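PDB 3MBH: putative phosphomethylpyrimidine kinase from Bacteroides thetaiotaomicron, which probably phosphorylates pyridoxal with ATP, as a ribokinase-like vitamin B6 kinase, and is seen here with pyridoxal bound. Local coordinates for residues Pro145-Thr148 and Glu149-Tyr152; Gln237-Ser240 and Leu241-Leu245; Gln250-Leu253 and Gln254-Ala258. All blocks are in the same frame, centred on the assembly; numbering follows the deposited sequence. Where two conformers were deposited one is given.

In the fold
The three local contacts follow one another along the chain within the α/β ribokinase-type fold. Contact 1 starts helix 147-154 just after strand 142-143 of the large mixed sheet. Contacts 2 and 3 lie near the beginning and the end of one helix, 241-257. Their centres are about 18 Å apart, whereas the centre of contact 1 lies about 22 Å from that of contact 2 and about 23 Å from that of contact 3, with the central sheet between. Contact 1 is internal to the subunit and lies near the bound pyridoxal without touching it, whereas both ends of helix 241-257 also meet neighbouring subunits, so this helix packs both within its own subunit and against its neighbours.

Contact 1 (Pro145-Thr148 and Glu149-Tyr152); sequences PNLT and ELFY
Glu149 N donates to Asn146 OD1 over 2.8 Å, and Asn146 N donates in turn to Glu149 OE1 at 3.0 Å. These reciprocal bonds make a capping box at the start of helix 147-154, with Asn146 as N-cap. The first is nearly straight, 167° at the hydrogen; the second reaches the carboxylate on its anti side, somewhat out of its plane. With chi1 at 62°, Asn146 CG sits between the backbone N and the carbonyl carbon, a setting that turns OD1 back over the first helical turn. The amide of Asn146 and the carboxylate of Glu149 are stacked, their planes only 19° apart. The far ends of both groups are held as well: Glu149 OE2 accepts from Leu115 N and Asn146 ND2 donates to Gly116 O, tying the cap to the backbone of Leu115 and Gly116. The Glu149 side chain lies about 7 Å from the bound pyridoxal.

Behind the cap, Leu150 N donates to Asn146 O and begins the regular helical bonding. Leu147 runs alongside Phe151, its CG 3.7 Å from Phe151 CE2, while Leu150 CD2 stands over the centre of one face of the same ring, 4.1 Å above its plane. Tyr170 of helix 164-176 meets Phe151 edge-to-face and thus helps close this apolar cluster. On another side of the helix Thr148 OG1 accepts from Gly119 N, and the methyl CG2 of Thr148 lies 3.6 Å from Tyr152 CE2.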
# COMPACT_ATOMS: atom_id res chain seq x y z
N PRO A 145 5.47 -28.51 -16.85
CA PRO A 145 6.69 -29.30 -16.65
C PRO A 145 7.99 -28.50 -16.63
O PRO A 145 8.13 -27.56 -17.43
CB PRO A 145 6.77 -30.13 -17.89
CG PRO A 145 5.90 -29.40 -18.91
CD PRO A 145 4.88 -28.68 -18.17
N ASN A 146 8.94 -28.93 -15.81
CA ASN A 146 10.32 -28.52 -15.97
C ASN A 146 10.96 -29.32 -17.08
O ASN A 146 10.36 -30.26 -17.59
CB ASN A 146 11.13 -28.58 -14.67
CG ASN A 146 11.25 -29.96 -14.08
OD1 ASN A 146 11.35 -30.97 -14.81
ND2 ASN A 146 11.31 -30.03 -12.74
N LEU A 147 12.19 -28.98 -17.45
CA LEU A 147 12.81 -29.63 -18.61
C LEU A 147 12.93 -31.16 -18.42
O LEU A 147 12.68 -31.97 -19.36
CB LEU A 147 14.19 -29.00 -18.91
CG LEU A 147 14.76 -29.41 -20.25
CD1 LEU A 147 13.84 -28.91 -21.33
CD2 LEU A 147 16.17 -28.88 -20.41
N THR A 148 13.27 -31.57 -17.20
CA THR A 148 13.35 -32.98 -16.87
C THR A 148 12.03 -33.69 -17.12
O THR A 148 11.99 -34.73 -17.78
CB THR A 148 13.73 -33.17 -15.39
OG1 THR A 148 15.02 -32.58 -15.14
CG2 THR A 148 13.78 -34.67 -15.02
N GLU A 149 10.97 -33.13 -16.58
CA GLU A 149 9.64 -33.66 -16.67
C GLU A 149 9.18 -33.66 -18.12
O GLU A 149 8.49 -34.60 -18.55
CB GLU A 149 8.69 -32.87 -15.77
CG GLU A 149 8.99 -33.09 -14.33
CD GLU A 149 8.45 -32.04 -13.39
OE1 GLU A 149 8.05 -30.92 -13.81
OE2 GLU A 149 8.41 -32.39 -12.20
N LEU A 150 9.63 -32.69 -18.90
CA LEU A 150 9.27 -32.65 -20.32
C LEU A 150 9.76 -33.89 -21.04
O LEU A 150 9.03 -34.51 -21.84
CB LEU A 150 9.87 -31.43 -21.03
CG LEU A 150 9.81 -31.54 -22.58
CD1 LEU A 150 8.51 -31.03 -23.07
CD2 LEU A 150 10.91 -30.84 -23.17
N PHE A 151 11.01 -34.25 -20.81
CA PHE A 151 11.55 -35.39 -21.54
C PHE A 151 10.93 -36.71 -21.02
O PHE A 151 10.64 -37.59 -21.81
CB PHE A 151 13.07 -35.38 -21.50
CG PHE A 151 13.67 -34.32 -22.37
CD1 PHE A 151 13.57 -34.40 -23.75
CD2 PHE A 151 14.31 -33.24 -21.83
CE1 PHE A 151 14.10 -33.42 -24.55
CE2 PHE A 151 14.86 -32.24 -22.64
CZ PHE A 151 14.74 -32.34 -23.98
N TYR A 152 10.65 -36.80 -19.71
CA TYR A 152 9.91 -37.96 -19.19
C TYR A 152 8.51 -38.07 -19.83
O TYR A 152 8.10 -39.14 -20.26
CB TYR A 152 9.81 -37.91 -17.67
CG TYR A 152 11.05 -38.46 -16.99
CD1 TYR A 152 11.44 -39.80 -17.16
CD2 TYR A 152 11.86 -37.65 -16.20
CE1 TYR A 152 12.60 -40.29 -16.52
CE2 TYR A 152 13.01 -38.11 -15.60
CZ TYR A 152 13.37 -39.43 -15.77
OH TYR A 152 14.51 -39.88 -15.14

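Contact 2 (Gln237-Ser240 and Leu241-Leu245); sequences QGDS and LPMAL
A chi1 of 74° places Ser240 OG between its own backbone N and carbonyl carbon, turned over the first turn of helix 241-257. In selenomethionine Met243, CG stands anti to the backbone N (chi1 169°) and is thereby brought to 3.7 Å from Asp239 CB. Ser240 is the N-cap of the helix: its OG accepts from Met243 N in a bond 3.2 Å long and 158° at the hydrogen. Pro242 comes second in the helix, where the first-turn geometry asks no backbone N-H of it, and its CD packs at 3.3 Å against Ser240 OG. The hydroxyl oxygen thus has a donor and a flank of ring carbons. Regular helical bonding then starts with Ala244 N, which donates to Ser240 O at 2.9 Å.

Gly238, at positive phi, closes the preceding helix in a Schellman motif, so one helix is terminated and the next begun within a few residues. Asp239 has its main charge partner farther along the new helix, in Arg247, to which OD2 forms a salt bridge; OD1 forms another with Lys274 of a second subunit. Ala244 packs on Ile231 and Leu235 of helix 223-236, whereas Leu241 lies against Ala200 of strand 195-202 and Trp209 of strand 207-213, so this first turn is set between a helix and the strands.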
# COMPACT_ATOMS: atom_id res chain seq x y z
N GLN A 237 -7.03 -14.40 -12.36
CA GLN A 237 -7.32 -12.97 -12.28
C GLN A 237 -7.56 -12.31 -13.69
O GLN A 237 -7.81 -11.13 -13.79
CB GLN A 237 -6.22 -12.21 -11.52
CG GLN A 237 -6.16 -12.53 -10.06
CD GLN A 237 -5.01 -11.86 -9.38
OE1 GLN A 237 -4.16 -11.28 -10.06
NE2 GLN A 237 -4.95 -11.93 -8.04
N GLY A 238 -7.48 -13.09 -14.77
CA GLY A 238 -7.67 -12.56 -16.13
C GLY A 238 -6.39 -12.03 -16.77
O GLY A 238 -6.47 -11.31 -17.79
N ASP A 239 -5.22 -12.32 -16.20
CA ASP A 239 -3.97 -11.85 -16.84
C ASP A 239 -3.75 -12.70 -18.09
O ASP A 239 -4.18 -13.86 -18.17
CB ASP A 239 -2.76 -11.96 -15.93
CG ASP A 239 -2.87 -11.12 -14.65
OD1 ASP A 239 -3.77 -10.29 -14.55
OD2 ASP A 239 -2.07 -11.37 -13.70
N SER A 240 -3.10 -12.12 -19.09
CA SER A 240 -2.62 -12.86 -20.25
C SER A 240 -1.48 -13.83 -19.86
O SER A 240 -0.88 -13.69 -18.79
CB SER A 240 -2.06 -11.88 -21.29
OG SER A 240 -0.81 -11.40 -20.85
N LEU A 241 -1.21 -14.79 -20.74
CA LEU A 241 -0.17 -15.78 -20.50
C LEU A 241 1.20 -15.08 -20.30
O LEU A 241 1.85 -15.35 -19.35
CB LEU A 241 -0.10 -16.83 -21.62
CG LEU A 241 1.11 -17.80 -21.60
CD1 LEU A 241 1.14 -18.57 -20.27
CD2 LEU A 241 1.06 -18.77 -22.83
N PRO A 242 1.59 -14.16 -21.20
CA PRO A 242 2.92 -13.58 -20.99
C PRO A 242 2.98 -12.78 -19.68
O PRO A 242 4.02 -12.79 -19.01
CB PRO A 242 3.14 -12.70 -22.25
CG PRO A 242 1.78 -12.49 -22.81
CD PRO A 242 0.96 -13.68 -22.44
N MSE A 243 1.86 -12.14 -19.28
CA MSE A 243 1.84 -11.43 -18.01
C MSE A 243 1.99 -12.42 -16.83
O MSE A 243 2.72 -12.12 -15.89
CB MSE A 243 0.58 -10.58 -17.86
CG MSE A 243 0.39 -10.03 -16.46
SE MSE A 243 1.64 -8.56 -16.18
CE MSE A 243 0.74 -7.21 -17.31
N ALA A 244 1.33 -13.59 -16.91
CA ALA A 244 1.45 -14.64 -15.89
C ALA A 244 2.89 -15.08 -15.76
O ALA A 244 3.41 -15.19 -14.65
CB ALA A 244 0.56 -15.84 -16.23
N LEU A 245 3.53 -15.35 -16.88
CA LEU A 245 4.95 -15.68 -16.90
C LEU A 245 5.87 -14.65 -16.20
O LEU A 245 6.81 -15.01 -15.48
CB LEU A 245 5.43 -15.85 -18.36
CG LEU A 245 4.82 -16.98 -19.20
CD1 LEU A 245 5.41 -16.96 -20.68
CD2 LEU A 245 4.98 -18.31 -18.55

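Contact 3 (Gln250-Leu253 and Gln254-Ala258); sequences QFIL and QGIRA
The last turns of helix 241-257 are joined here through backbone bonds from each N-H to the carbonyl four residues before it, overlaid by side-chain contacts of the same spacing. Gln250 O receives two donors from Gln254: its backbone N at 3.1 Å and, weakly, its side-chain NE2 at 3.4 Å. With Gln254 CG beside the backbone N (chi1 -67°), the extended chain runs back along the preceding turn, and CG itself lies 3.2 Å from Gln250 O. An alanine in place of Gln254 would remove the amide and probably leave Gln250 O with the backbone donor alone, opening a gap beside Val275 and next to Met285 of a third subunit.

Ile252 and Ile256 lie side by side and point the same way, Ile252 CG2 meeting Ile256 CD1 at 3.6 Å; Ile252 also packs on Phe227 of helix 223-236, and both isoleucines touch Tyr215. Gly255 N donates to Phe251 O over 3.0 Å. Farther round, Arg257 N bonds to Leu253 O at 2.9 Å, nearly straight at 172°. In one of the two conformers of Arg257, CD crosses Leu253 CG at 3.6 Å, and in it the guanidinium NH1 reaches a salt bridge with Asp246 of the third subunit. Such a split, with isoleucines turned into the subunit and Leu253 and Arg257 against a neighbour, fits a helix buried between its own subunit's core and a subunit interface.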
# COMPACT_ATOMS: atom_id res chain seq x y z
N GLN A 250 9.22 -13.07 -11.73
CA GLN A 250 9.67 -11.98 -10.89
C GLN A 250 9.48 -12.26 -9.41
O GLN A 250 10.34 -11.94 -8.62
CB GLN A 250 9.05 -10.66 -11.36
CG GLN A 250 9.68 -10.34 -12.76
CD GLN A 250 9.18 -9.06 -13.37
OE1 GLN A 250 8.97 -8.07 -12.64
NE2 GLN A 250 8.98 -9.05 -14.71
N PHE A 251 8.39 -12.93 -9.07
CA PHE A 251 8.11 -13.31 -7.69
C PHE A 251 9.17 -14.26 -7.21
O PHE A 251 9.73 -14.05 -6.16
CB PHE A 251 6.73 -13.94 -7.55
CG PHE A 251 6.34 -14.26 -6.15
CD1 PHE A 251 6.08 -13.24 -5.25
CD2 PHE A 251 6.22 -15.58 -5.73
CE1 PHE A 251 5.69 -13.54 -3.92
CE2 PHE A 251 5.81 -15.88 -4.45
CZ PHE A 251 5.56 -14.86 -3.54
N ILE A 252 9.47 -15.27 -8.01
CA ILE A 252 10.50 -16.25 -7.66
C ILE A 252 11.89 -15.60 -7.54
O ILE A 252 12.63 -15.95 -6.64
CB ILE A 252 10.57 -17.42 -8.69
CG1 ILE A 252 9.30 -18.26 -8.60
CG2 ILE A 252 11.82 -18.30 -8.44
CD1 ILE A 252 9.09 -19.15 -9.83
N LEU A 253 12.21 -14.69 -8.43
CA LEU A 253 13.50 -13.99 -8.36
C LEU A 253 13.66 -13.26 -7.05
O LEU A 253 14.70 -13.35 -6.42
CB LEU A 253 13.70 -13.01 -9.53
CG LEU A 253 15.02 -12.24 -9.62
CD1 LEU A 253 16.25 -13.18 -9.55
CD2 LEU A 253 15.05 -11.38 -10.94
N GLN A 254 12.60 -12.59 -6.64
CA GLN A 254 12.56 -11.87 -5.37
C GLN A 254 12.72 -12.79 -4.20
O GLN A 254 13.47 -12.49 -3.30
CB GLN A 254 11.26 -11.09 -5.23
CG GLN A 254 11.17 -10.02 -6.19
CD GLN A 254 9.94 -9.24 -6.01
OE1 GLN A 254 9.95 -8.27 -5.24
NE2 GLN A 254 8.82 -9.68 -6.63
N GLY A 255 12.01 -13.92 -4.25
CA GLY A 255 12.15 -14.97 -3.24
C GLY A 255 13.54 -15.59 -3.14
O GLY A 255 13.97 -15.97 -2.06
N ILE A 256 14.23 -15.70 -4.25
CA ILE A 256 15.62 -16.21 -4.26
C ILE A 256 16.59 -15.15 -3.73
O ILE A 256 17.41 -15.45 -2.84
CB ILE A 256 16.00 -16.74 -5.66
CG1 ILE A 256 15.22 -18.05 -5.94
CG2 ILE A 256 17.58 -16.98 -5.80
CD1 ILE A 256 15.27 -18.53 -7.43
N ARG A 257 16.49 -13.93 -4.27
CA ARG A 257 17.25 -12.73 -3.85
C ARG A 257 17.19 -12.44 -2.34
O ARG A 257 18.09 -11.82 -1.79
CB ARG A 257 16.72 -11.50 -4.59
CG ARG A 257 17.43 -11.14 -5.89
CD ARG A 257 16.53 -10.41 -6.88
NE ARG A 257 16.52 -8.95 -6.70
CZ ARG A 257 17.32 -8.11 -7.33
NH1 ARG A 257 17.22 -6.82 -7.12
NH2 ARG A 257 18.24 -8.55 -8.17
N ALA A 258 16.08 -12.84 -1.71
CA ALA A 258 15.85 -12.64 -0.28
C ALA A 258 16.72 -13.61 0.54
O ALA A 258 16.99 -13.34 1.70
CB ALA A 258 14.32 -12.77 0.07